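Local coordinates for protein glutaredoxin (Chlorella sorokiniana, PDB 4I2U) that binds glutathione and, as a glutaredoxin of the thioredoxin fold, probably catalyses glutathione-dependent thiol-disulfide exchange in cell redox homeostasis, at residues 21-26 against 48-53. Numbering follows the deposited sequence.
With GSH (glutathione), chain B.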
# COMPACT_ATOMS: atom_id res chain seq x y z
N SER A 21 4.15 -3.07 -4.84
CA SER A 21 3.45 -4.00 -5.71
C SER A 21 4.41 -4.63 -6.70
O SER A 21 5.55 -4.20 -6.85
CB SER A 21 2.37 -3.18 -6.44
OG SER A 21 1.69 -3.90 -7.46
N LYS A 22 3.95 -5.68 -7.36
CA LYS A 22 4.51 -6.13 -8.64
C LYS A 22 3.37 -6.28 -9.61
O LYS A 22 2.27 -6.69 -9.24
CB LYS A 22 5.29 -7.44 -8.49
CG LYS A 22 6.55 -7.23 -7.69
CD LYS A 22 7.36 -8.47 -7.46
CE LYS A 22 8.55 -8.18 -6.56
NZ LYS A 22 9.39 -9.37 -6.35
N THR A 23 3.62 -5.93 -10.86
CA THR A 23 2.54 -5.81 -11.85
C THR A 23 1.78 -7.11 -12.08
O THR A 23 0.59 -7.09 -12.38
CB THR A 23 3.04 -5.29 -13.20
OG1 THR A 23 4.03 -6.17 -13.72
CG2 THR A 23 3.59 -3.88 -13.06
N TYR A 24 2.47 -8.23 -11.94
CA TYR A 24 1.96 -9.54 -12.31
C TYR A 24 1.31 -10.31 -11.16
O TYR A 24 0.78 -11.40 -11.37
CB TYR A 24 3.12 -10.38 -12.85
CG TYR A 24 4.31 -10.52 -11.92
CD1 TYR A 24 4.24 -11.30 -10.78
CD2 TYR A 24 5.52 -9.89 -12.20
CE1 TYR A 24 5.33 -11.47 -9.93
CE2 TYR A 24 6.61 -10.04 -11.36
CZ TYR A 24 6.50 -10.85 -10.24
OH TYR A 24 7.57 -11.09 -9.41
N CYS A 25 1.34 -9.74 -9.96
CA CYS A 25 0.90 -10.46 -8.76
C CYS A 25 -0.60 -10.29 -8.49
O CYS A 25 -1.09 -9.17 -8.41
CB CYS A 25 1.69 -9.94 -7.56
SG CYS A 25 1.04 -10.45 -5.95
N PRO A 26 -1.32 -11.41 -8.34
CA PRO A 26 -2.76 -11.29 -8.10
C PRO A 26 -3.12 -10.72 -6.74
O PRO A 26 -4.20 -10.18 -6.57
CB PRO A 26 -3.26 -12.73 -8.23
CG PRO A 26 -2.05 -13.58 -7.86
CD PRO A 26 -0.89 -12.82 -8.44
N GLU A 48 5.83 -0.18 -8.32
CA GLU A 48 6.01 -1.50 -8.93
C GLU A 48 7.46 -1.95 -8.82
O GLU A 48 8.34 -1.45 -9.54
CB GLU A 48 5.56 -1.52 -10.38
CG GLU A 48 4.11 -1.07 -10.59
CD GLU A 48 3.05 -1.94 -9.90
OE1 GLU A 48 3.32 -3.06 -9.45
OE2 GLU A 48 1.89 -1.48 -9.86
N LEU A 49 7.69 -2.93 -7.99
CA LEU A 49 9.03 -3.39 -7.65
C LEU A 49 9.60 -4.35 -8.69
O LEU A 49 10.79 -4.67 -8.62
CB LEU A 49 9.02 -4.03 -6.27
CG LEU A 49 8.52 -3.10 -5.17
CD1 LEU A 49 8.63 -3.76 -3.81
CD2 LEU A 49 9.27 -1.80 -5.16
N ASP A 50 8.79 -4.82 -9.63
CA ASP A 50 9.31 -5.51 -10.80
C ASP A 50 9.75 -4.53 -11.90
O ASP A 50 10.49 -4.90 -12.81
CB ASP A 50 8.30 -6.54 -11.33
CG ASP A 50 6.98 -5.92 -11.77
OD1 ASP A 50 6.43 -5.08 -11.04
OD2 ASP A 50 6.46 -6.30 -12.84
N GLY A 51 9.32 -3.27 -11.80
CA GLY A 51 9.76 -2.22 -12.72
C GLY A 51 11.01 -1.52 -12.22
O GLY A 51 11.95 -1.30 -12.98
N ARG A 52 11.02 -1.15 -10.94
CA ARG A 52 12.20 -0.55 -10.33
C ARG A 52 13.37 -1.51 -10.37
O ARG A 52 13.25 -2.66 -9.93
CB ARG A 52 11.92 -0.16 -8.88
CG ARG A 52 10.99 1.02 -8.77
CD ARG A 52 10.98 1.61 -7.40
NE ARG A 52 12.29 2.10 -6.99
CZ ARG A 52 12.57 3.37 -6.68
NH1 ARG A 52 11.66 4.32 -6.75
NH2 ARG A 52 13.80 3.69 -6.30
N ASN A 53 14.51 -1.01 -10.83
CA ASN A 53 15.71 -1.82 -10.83
C ASN A 53 16.13 -2.26 -9.41
O ASN A 53 16.72 -3.34 -9.22
CB ASN A 53 16.87 -1.08 -11.48
CG ASN A 53 18.08 -1.94 -11.60
OD1 ASN A 53 19.05 -1.77 -10.88
ND2 ASN A 53 17.98 -2.94 -12.46
N1 GSH B . -1.05 -13.83 1.24
CA1 GSH B . -0.12 -12.82 0.72
C1 GSH B . -0.92 -11.55 0.55
O11 GSH B . -2.13 -11.58 0.84
O12 GSH B . -0.35 -10.50 0.15
CB1 GSH B . 0.51 -13.35 -0.56
CG1 GSH B . 1.57 -12.43 -1.14
CD1 GSH B . 2.57 -13.20 -1.99
OE1 GSH B . 3.03 -14.29 -1.63
N2 GSH B . 2.97 -12.63 -3.11
CA2 GSH B . 4.02 -13.21 -3.95
C2 GSH B . 5.40 -12.72 -3.58
O2 GSH B . 5.55 -11.73 -2.89
CB2 GSH B . 3.73 -12.92 -5.43
SG2 GSH B . 2.28 -13.82 -6.04
N3 GSH B . 6.42 -13.44 -4.00
CA3 GSH B . 7.77 -13.14 -3.57
C3 GSH B . 8.37 -11.91 -4.20
O31 GSH B . 7.84 -11.36 -5.19
O32 GSH B . 9.42 -11.50 -3.66
O HOH W 1 11.96 -7.09 -6.85
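Asp-50 grips Thr-23 with both carboxylate oxygens, tying the loop that leads to Cys-25 to the loop that follows a neighbouring strand. Its OD2 takes the hydroxyl of Thr-23 on the syn lone pair, OG1 to OD2 2.6 Å, while OD1 accepts the N-H of Thr-23 (N to OD1 2.9 Å) from above the carboxylate plane. A short acid suits this place: CB points at segment 21-26, and the carboxylate, one carbon on, meets both donors directly, chi1 (61°) putting CG in the crowded position. Threonine adds a hydroxyl donor to its N-H at the second position of the type I turn that Cys-25 N closes onto Lys-22 O. An alanine in place of Asp-50 would remove both acceptors and would probably leave this turn less firmly held.

Nearer the sheet, the O of Ser-21 accepts the N-H of Leu-49 in the carbonyl plane (N to O 2.7 Å), almost perfectly straight (179°). Glu-48 is long enough to fold back, bent at chi2, so that the syn lone pair of OE1 accepts the small hydroxyl of Ser-21 (OG to OE1 2.7 Å); OE2 forms a salt bridge with Lys-32. Glu-48 O takes the N-H groups of Gly-51 and Arg-52; Leu-49 O accepts from a water.

Lys-22, long and straight beyond CG, reaches glutathione's carboxylate, NZ donating to O31 at 2.8 Å and also to Gln-59 OE1. Cys-25, first of the CxxC motif, N-caps helix 26-36; its SG lies 3.6 Å from glutathione SG2, without a disulfide.

Bridged by Ser-21 and Glu-48, parallel strands 17-21 and 45-48 end here, at the glutathione-binding edge of the thioredoxin fold; their loops lead to helices 26-36 and 55-66, apolar Leu-49 packing on Ile-58 and Leu-62 of the latter.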